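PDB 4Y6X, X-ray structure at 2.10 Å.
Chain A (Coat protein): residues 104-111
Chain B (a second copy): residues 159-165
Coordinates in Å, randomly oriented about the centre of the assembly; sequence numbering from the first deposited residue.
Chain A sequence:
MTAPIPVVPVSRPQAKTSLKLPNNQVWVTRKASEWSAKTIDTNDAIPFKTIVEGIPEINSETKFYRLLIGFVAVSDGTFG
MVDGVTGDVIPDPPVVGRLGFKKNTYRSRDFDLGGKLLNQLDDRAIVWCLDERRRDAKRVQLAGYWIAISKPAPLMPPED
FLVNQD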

# COMPACT_ATOMS: atom_id res chain seq x y z
N ASN A 104 18.14 6.03 -20.35
CA ASN A 104 18.79 4.99 -19.56
C ASN A 104 19.72 5.49 -18.49
O ASN A 104 20.68 4.85 -18.19
CB ASN A 104 19.59 4.07 -20.47
CG ASN A 104 18.72 3.29 -21.45
OD1 ASN A 104 17.53 3.07 -21.21
ND2 ASN A 104 19.31 2.89 -22.55
N THR A 105 19.44 6.62 -17.91
CA THR A 105 20.26 7.15 -16.83
C THR A 105 19.37 7.48 -15.64
O THR A 105 18.43 8.27 -15.72
CB THR A 105 21.00 8.39 -17.34
OG1 THR A 105 21.77 8.00 -18.50
CG2 THR A 105 21.97 8.92 -16.34
N TYR A 106 19.65 6.84 -14.51
CA TYR A 106 18.90 7.13 -13.28
C TYR A 106 18.92 8.63 -13.02
O TYR A 106 19.96 9.27 -13.03
CB TYR A 106 19.49 6.36 -12.10
CG TYR A 106 18.73 6.60 -10.82
CD1 TYR A 106 17.54 5.89 -10.52
CD2 TYR A 106 19.17 7.55 -9.87
CE1 TYR A 106 16.81 6.11 -9.37
CE2 TYR A 106 18.47 7.75 -8.69
CZ TYR A 106 17.30 7.01 -8.42
OH TYR A 106 16.62 7.18 -7.25
N ARG A 107 17.77 9.18 -12.72
CA ARG A 107 17.63 10.56 -12.32
C ARG A 107 16.81 10.64 -11.06
O ARG A 107 15.83 9.91 -10.88
CB ARG A 107 16.90 11.24 -13.45
CG ARG A 107 16.61 12.69 -13.29
CD ARG A 107 17.95 13.34 -13.16
NE ARG A 107 18.03 14.60 -13.86
CZ ARG A 107 18.71 15.65 -13.43
NH1 ARG A 107 19.46 15.61 -12.32
NH2 ARG A 107 18.64 16.77 -14.14
N SER A 108 17.17 11.52 -10.15
CA SER A 108 16.32 11.67 -9.00
C SER A 108 16.06 13.12 -8.68
O SER A 108 16.66 13.99 -9.28
CB SER A 108 16.95 10.97 -7.82
OG SER A 108 18.19 11.54 -7.51
N ARG A 109 15.10 13.38 -7.81
CA ARG A 109 14.74 14.74 -7.43
C ARG A 109 14.09 14.75 -6.07
O ARG A 109 13.29 13.85 -5.77
CB ARG A 109 13.74 15.32 -8.45
CG ARG A 109 13.27 16.75 -8.26
CD ARG A 109 14.10 17.82 -8.84
NE ARG A 109 13.28 18.96 -9.27
CZ ARG A 109 12.83 19.95 -8.48
NH1 ARG A 109 13.10 19.99 -7.18
NH2 ARG A 109 12.10 20.93 -9.02
N ASP A 110 14.48 15.73 -5.26
CA ASP A 110 13.84 16.03 -3.97
C ASP A 110 12.96 17.23 -4.09
O ASP A 110 13.44 18.29 -4.46
CB ASP A 110 14.95 16.35 -2.98
N PHE A 111 11.68 17.11 -3.90
CA PHE A 111 10.76 18.23 -4.02
C PHE A 111 10.44 18.68 -2.59
O PHE A 111 10.12 17.82 -1.74
CB PHE A 111 9.48 17.79 -4.70
CG PHE A 111 9.64 17.44 -6.11
CD1 PHE A 111 9.73 18.44 -7.07
CD2 PHE A 111 9.73 16.11 -6.52
CE1 PHE A 111 9.87 18.13 -8.41
CE2 PHE A 111 9.87 15.80 -7.86
CZ PHE A 111 9.95 16.82 -8.81
N GLU B 159 20.59 4.37 0.26
CA GLU B 159 21.69 5.31 0.19
C GLU B 159 21.89 5.86 -1.24
O GLU B 159 22.23 7.02 -1.42
CB GLU B 159 22.98 4.63 0.67
N ASP B 160 21.68 5.04 -2.25
CA ASP B 160 21.84 5.49 -3.62
C ASP B 160 20.56 6.11 -4.21
O ASP B 160 20.47 6.30 -5.43
CB ASP B 160 22.39 4.35 -4.50
CG ASP B 160 21.62 3.04 -4.35
OD1 ASP B 160 20.81 2.90 -3.39
OD2 ASP B 160 21.86 2.13 -5.18
N PHE B 161 19.59 6.49 -3.38
CA PHE B 161 18.38 7.07 -3.95
C PHE B 161 18.59 8.41 -4.67
O PHE B 161 17.94 8.66 -5.72
CB PHE B 161 17.29 7.18 -2.94
CG PHE B 161 15.93 7.31 -3.55
CD1 PHE B 161 15.44 8.52 -3.94
CD2 PHE B 161 15.18 6.19 -3.83
CE1 PHE B 161 14.19 8.62 -4.54
CE2 PHE B 161 13.95 6.28 -4.38
CZ PHE B 161 13.44 7.50 -4.72
N LEU B 162 19.45 9.27 -4.14
CA LEU B 162 19.59 10.61 -4.70
C LEU B 162 20.83 10.78 -5.57
O LEU B 162 21.29 11.88 -5.74
CB LEU B 162 19.52 11.69 -3.60
CG LEU B 162 18.17 11.87 -2.93
CD1 LEU B 162 18.28 12.81 -1.73
CD2 LEU B 162 17.09 12.35 -3.91
N VAL B 163 21.33 9.70 -6.15
CA VAL B 163 22.26 9.76 -7.29
C VAL B 163 21.61 10.59 -8.40
O VAL B 163 20.40 10.48 -8.65
CB VAL B 163 22.56 8.34 -7.82
CG1 VAL B 163 23.16 8.39 -9.23
CG2 VAL B 163 23.48 7.59 -6.84
N ASN B 164 22.40 11.50 -8.99
CA ASN B 164 21.99 12.32 -10.17
C ASN B 164 20.73 13.11 -9.85
O ASN B 164 19.70 13.06 -10.60
CB ASN B 164 21.80 11.42 -11.42
CG ASN B 164 21.79 12.22 -12.72
OD1 ASN B 164 22.31 13.32 -12.74
ND2 ASN B 164 21.12 11.72 -13.77
N GLN B 165 20.80 13.85 -8.73
CA GLN B 165 19.70 14.72 -8.26
C GLN B 165 19.94 16.17 -8.64
O GLN B 165 20.62 16.41 -9.61
CB GLN B 165 19.46 14.64 -6.75
CG GLN B 165 20.35 15.60 -5.98
CD GLN B 165 20.11 15.57 -4.47
OE1 GLN B 165 20.93 15.02 -3.72
NE2 GLN B 165 18.98 16.12 -4.04
O HOH W 1 19.48 18.29 -11.38
O HOH W 2 16.94 17.16 -6.11

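The two stretches bury 503 Å² between them, both sides summed, and their contact rests chiefly on Tyr106(A), Asn164(B) and Ser108(A). Chain A contributes the start of a strand and the loop leading into it, while the chain B segment supplies mainly backbone carbonyl oxygens as acceptors.

Asn164(B) engages the end of the loop with its side chain and the start of the strand with its backbone. Its CA-to-CB bond points toward chain A, and its ND2 donates to O of Tyr106(A) at 2.8 Å with an N-H...O angle of 161°. The carbonyl serves the next two residues: Asn164(B) O accepts from N of Ser108(A) at 3.0 Å, with a nearly linear angle of 175°, and from NH1 of Arg107(A) at 3.1 Å, with an angle of 177°. One carbonyl thus holds a main-chain amide and a guanidinium together. Arg107(A) can take part although its CA-to-CB bond points away, because the end of its long side chain comes back to chain B and presents the guanidinium edge to this oxygen. Water 1 extends the link, accepting from Arg107(A) NH1 at 2.8 Å and donating to Gln165(B) O at 2.8 Å.

Tyr106(A) covers the most surface on the chain A side. Its CA-to-CB bond runs sideways, but with chi1 in the t rotamer the ring reaches along the chain B segment. At its tip, OH donates to O of Phe161(B) over a short 2.5 Å, and the same hydroxyl lies over one face of the Phe161(B) ring, with OH 3.8 Å from CD1. The carbonyl of Val163(B) meets the edge of the tyrosine ring, its O 3.3 Å from Tyr106(A) CE2, and an apolar contact between Tyr106(A) CD2 and Val163(B) CB at 4.0 Å adds packing beside these polar approaches.

Ser108(A) is buried, its CA-to-CB bond points toward chain B, and with chi1 in the p rotamer it donates from OG to O of Val163(B) at 2.7 Å. The Val163(B) carbonyl therefore receives a hydroxyl hydrogen bond while also lying against the tyrosine edge. With its amide bound to Asn164(B), Ser108(A) is anchored through main chain and side chain alike. Its carbonyl takes a CA-H...O contact from Gln165(B), with CA 3.3 Å from Ser108(A) O and an angle of 164° at the hydrogen. Farther along the strand, the polar link runs through a water: water 2 accepts from Asp110(A) N at 3.0 Å and from Gln165(B) NE2 at 3.1 Å.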